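Phosphoribosyltransferase (Thermus thermophilus, PDB 1WD5) is of unconfirmed function but probably acts as a phosphoribosyltransferase, a kind of glycosyltransferase. Local coordinates at residues P80-Y85 and S89-E94. Numbering follows the deposited sequence.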
ATOM      1  N   PRO A  80      -9.667  -7.631  15.381  1.00 21.56           N
ATOM      2  CA  PRO A  80     -10.336  -7.968  16.646  1.00 21.87           C
ATOM      3  C   PRO A  80     -11.473  -8.987  16.556  1.00 21.82           C
ATOM      4  O   PRO A  80     -11.771  -9.681  17.525  1.00 21.59           O
ATOM      5  CB  PRO A  80     -10.834  -6.607  17.145  1.00 22.38           C
ATOM      6  CG  PRO A  80      -9.832  -5.644  16.564  1.00 23.52           C
ATOM      7  CD  PRO A  80      -9.672  -6.174  15.160  1.00 21.62           C
ATOM      8  N   TYR A  81     -12.097  -9.080  15.390  1.00 21.53           N
ATOM      9  CA  TYR A  81     -13.222  -9.982  15.196  1.00 20.11           C
ATOM     10  C   TYR A  81     -12.908 -11.276  14.448  1.00 19.78           C
ATOM     11  O   TYR A  81     -13.807 -12.077  14.193  1.00 19.18           O
ATOM     12  CB  TYR A  81     -14.323  -9.221  14.465  1.00 20.69           C
ATOM     13  CG  TYR A  81     -13.816  -8.474  13.244  1.00 22.22           C
ATOM     14  CD1 TYR A  81     -13.582  -9.140  12.040  1.00 22.76           C
ATOM     15  CD2 TYR A  81     -13.556  -7.102  13.300  1.00 21.64           C
ATOM     16  CE1 TYR A  81     -13.106  -8.457  10.918  1.00 23.91           C
ATOM     17  CE2 TYR A  81     -13.078  -6.410  12.185  1.00 22.65           C
ATOM     18  CZ  TYR A  81     -12.858  -7.093  10.999  1.00 23.37           C
ATOM     19  OH  TYR A  81     -12.406  -6.416   9.892  1.00 25.40           O
ATOM     20  N   ALA A  82     -11.642 -11.487  14.106  1.00 18.88           N
ATOM     21  CA  ALA A  82     -11.243 -12.679  13.361  1.00 17.43           C
ATOM     22  C   ALA A  82     -11.795 -13.993  13.909  1.00 18.84           C
ATOM     23  O   ALA A  82     -12.403 -14.775  13.172  1.00 16.73           O
ATOM     24  CB  ALA A  82      -9.723 -12.759  13.280  1.00 16.37           C
ATOM     25  N   LEU A  83     -11.585 -14.240  15.198  1.00 18.71           N
ATOM     26  CA  LEU A  83     -12.054 -15.485  15.799  1.00 20.13           C
ATOM     27  C   LEU A  83     -13.572 -15.632  15.845  1.00 20.25           C
ATOM     28  O   LEU A  83     -14.086 -16.717  16.124  1.00 20.62           O
ATOM     29  CB  LEU A  83     -11.465 -15.642  17.203  1.00 20.98           C
ATOM     30  CG  LEU A  83      -9.943 -15.797  17.208  1.00 22.81           C
ATOM     31  CD1 LEU A  83      -9.421 -15.835  18.643  1.00 24.99           C
ATOM     32  CD2 LEU A  83      -9.570 -17.077  16.464  1.00 22.84           C
ATOM     33  N   ARG A  84     -14.294 -14.548  15.572  1.00 20.51           N
ATOM     34  CA  ARG A  84     -15.752 -14.610  15.579  1.00 19.64           C
ATOM     35  C   ARG A  84     -16.259 -15.096  14.229  1.00 21.21           C
ATOM     36  O   ARG A  84     -17.435 -15.436  14.086  1.00 21.25           O
ATOM     37  CB  ARG A  84     -16.360 -13.241  15.915  1.00 18.77           C
ATOM     38  CG  ARG A  84     -16.230 -12.865  17.386  1.00 17.87           C
ATOM     39  CD  ARG A  84     -17.255 -11.814  17.793  1.00 17.95           C
ATOM     40  NE  ARG A  84     -16.886 -10.466  17.375  1.00 18.65           N
ATOM     41  CZ  ARG A  84     -16.000  -9.702  18.005  1.00 17.43           C
ATOM     42  NH1 ARG A  84     -15.382 -10.144  19.090  1.00 17.77           N
ATOM     43  NH2 ARG A  84     -15.735  -8.489  17.548  1.00 20.63           N
ATOM     44  N   TYR A  85     -15.364 -15.139  13.243  1.00 20.17           N
ATOM     45  CA  TYR A  85     -15.720 -15.597  11.901  1.00 21.01           C
ATOM     46  C   TYR A  85     -15.016 -16.890  11.503  1.00 21.41           C
ATOM     47  O   TYR A  85     -15.389 -17.527  10.520  1.00 21.72           O
ATOM     48  CB  TYR A  85     -15.373 -14.537  10.853  1.00 20.42           C
ATOM     49  CG  TYR A  85     -16.297 -13.350  10.821  1.00 20.41           C
ATOM     50  CD1 TYR A  85     -16.039 -12.217  11.591  1.00 19.08           C
ATOM     51  CD2 TYR A  85     -17.423 -13.350  10.002  1.00 19.92           C
ATOM     52  CE1 TYR A  85     -16.880 -11.107  11.539  1.00 20.87           C
ATOM     53  CE2 TYR A  85     -18.269 -12.252   9.946  1.00 21.62           C
ATOM     54  CZ  TYR A  85     -17.991 -11.132  10.714  1.00 20.38           C
ATOM     55  OH  TYR A  85     -18.819 -10.036  10.641  1.00 21.20           O
ATOM     56  N   SER A  89      -7.222 -22.625  13.568  1.00 19.47           N
ATOM     57  CA  SER A  89      -6.590 -23.502  12.584  1.00 20.65           C
ATOM     58  C   SER A  89      -6.835 -23.029  11.150  1.00 19.73           C
ATOM     59  O   SER A  89      -5.938 -23.113  10.309  1.00 20.53           O
ATOM     60  CB  SER A  89      -7.074 -24.947  12.756  1.00 20.75           C
ATOM     61  OG  SER A  89      -8.367 -25.124  12.216  1.00 27.26           O
ATOM     62  N   TYR A  90      -8.038 -22.537  10.860  1.00 18.63           N
ATOM     63  CA  TYR A  90      -8.320 -22.037   9.515  1.00 18.36           C
ATOM     64  C   TYR A  90      -7.415 -20.838   9.251  1.00 18.41           C
ATOM     65  O   TYR A  90      -6.755 -20.752   8.214  1.00 18.32           O
ATOM     66  CB  TYR A  90      -9.772 -21.578   9.369  1.00 18.44           C
ATOM     67  CG  TYR A  90      -9.986 -20.736   8.127  1.00 19.69           C
ATOM     68  CD1 TYR A  90     -10.192 -21.327   6.878  1.00 20.31           C
ATOM     69  CD2 TYR A  90      -9.891 -19.345   8.187  1.00 18.75           C
ATOM     70  CE1 TYR A  90     -10.292 -20.550   5.720  1.00 19.23           C
ATOM     71  CE2 TYR A  90      -9.986 -18.563   7.045  1.00 18.37           C
ATOM     72  CZ  TYR A  90     -10.184 -19.165   5.816  1.00 20.42           C
ATOM     73  OH  TYR A  90     -10.269 -18.376   4.695  1.00 16.86           O
ATOM     74  N   LEU A  91      -7.401 -19.910  10.202  1.00 17.58           N
ATOM     75  CA  LEU A  91      -6.583 -18.712  10.082  1.00 16.70           C
ATOM     76  C   LEU A  91      -5.126 -19.075   9.794  1.00 16.69           C
ATOM     77  O   LEU A  91      -4.457 -18.405   9.010  1.00 15.54           O
ATOM     78  CB  LEU A  91      -6.679 -17.882  11.366  1.00 14.95           C
ATOM     79  CG  LEU A  91      -8.049 -17.258  11.667  1.00 13.86           C
ATOM     80  CD1 LEU A  91      -7.994 -16.555  13.006  1.00 14.67           C
ATOM     81  CD2 LEU A  91      -8.439 -16.269  10.569  1.00 14.20           C
ATOM     82  N   GLU A  92      -4.640 -20.140  10.426  1.00 17.43           N
ATOM     83  CA  GLU A  92      -3.264 -20.576  10.217  1.00 18.06           C
ATOM     84  C   GLU A  92      -3.081 -21.162   8.813  1.00 17.97           C
ATOM     85  O   GLU A  92      -2.034 -20.972   8.193  1.00 17.23           O
ATOM     86  CB  GLU A  92      -2.860 -21.621  11.261  1.00 20.17           C
ATOM     87  CG  GLU A  92      -2.749 -21.108  12.690  1.00 23.65           C
ATOM     88  CD  GLU A  92      -1.779 -19.948  12.836  1.00 27.44           C
ATOM     89  OE1 GLU A  92      -0.753 -19.928  12.123  1.00 28.40           O
ATOM     90  OE2 GLU A  92      -2.039 -19.058  13.676  1.00 29.77           O
ATOM     91  N   ARG A  93      -4.093 -21.875   8.317  1.00 17.35           N
ATOM     92  CA  ARG A  93      -4.019 -22.463   6.982  1.00 17.60           C
ATOM     93  C   ARG A  93      -4.044 -21.358   5.931  1.00 17.18           C
ATOM     94  O   ARG A  93      -3.244 -21.361   4.997  1.00 15.93           O
ATOM     95  CB  ARG A  93      -5.188 -23.428   6.728  1.00 16.54           C
ATOM     96  CG  ARG A  93      -5.169 -24.713   7.568  1.00 18.32           C
ATOM     97  CD  ARG A  93      -6.092 -25.782   6.971  1.00 16.84           C
ATOM     98  NE  ARG A  93      -7.498 -25.381   6.959  1.00 16.14           N
ATOM     99  CZ  ARG A  93      -8.315 -25.481   8.004  1.00 15.29           C
ATOM    100  NH1 ARG A  93      -7.871 -25.979   9.151  1.00 15.57           N
ATOM    101  NH2 ARG A  93      -9.571 -25.067   7.908  1.00 16.16           N
ATOM    102  N   GLU A  94      -4.969 -20.416   6.085  1.00 17.21           N
ATOM    103  CA  GLU A  94      -5.086 -19.309   5.143  1.00 17.16           C
ATOM    104  C   GLU A  94      -3.808 -18.467   5.149  1.00 16.67           C
ATOM    105  O   GLU A  94      -3.318 -18.067   4.095  1.00 16.26           O
ATOM    106  CB  GLU A  94      -6.293 -18.437   5.496  1.00 16.39           C
ATOM    107  CG  GLU A  94      -6.372 -17.103   4.733  1.00 21.93           C
ATOM    108  CD  GLU A  94      -6.832 -17.241   3.284  1.00 25.32           C
ATOM    109  OE1 GLU A  94      -6.932 -18.385   2.782  1.00 25.38           O
ATOM    110  OE2 GLU A  94      -7.088 -16.190   2.648  1.00 24.38           O
TER
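Leu91 meets both Ala82 and Leu83 through a single methyl group, a compact example of apolar packing across the turn between the short helix 82-85 and helix 88-112: where the two segments meet, the contact is apolar. Its CD1 lies 3.8 Å from Leu83 CD2 and 4.2 Å from Ala82 CB, so one branch of the leucine touches the short helix at two neighbouring residues. The two leucine side chains cross at about a right angle and touch methyl to methyl. With CG anti to the carbonyl carbon (chi1 -67°), Leu91 extends from helix 88-112 toward the short helix. Leu83 has a similar first torsion, but its CB leaves the backbone at a slant to the partner, and CD2 makes up the difference. Ala82 turns its CB to the Leu91 side, and CD1 comes up to it obliquely. Ala82 CA and Leu91 CA lie 8.3 Å apart.

The backbone bonds of the two segments run within each of them, and polar side chains reach beyond. Arg84 N bonds to Tyr81 O and Tyr85 N to Ala82 O, each three residues back, which fits a short, weakly formed turn, while Arg93 N to Ser89 O continues the regular ladder of the long helix. Tyr90 and Glu94 turn their polar ends to Gly58, tying the long helix to the strand region 48-59.

Leu91 also packs on Leu67 and Leu78 of the antiparallel strands 66-71 and 76-78. Burying only about 100 Å² in total and lacking directional bonds between the segments, this small apolar contact is continuous with that packing, and lays the short helix and the start of helix 88-112 against the end of the sheet formed by these two strands.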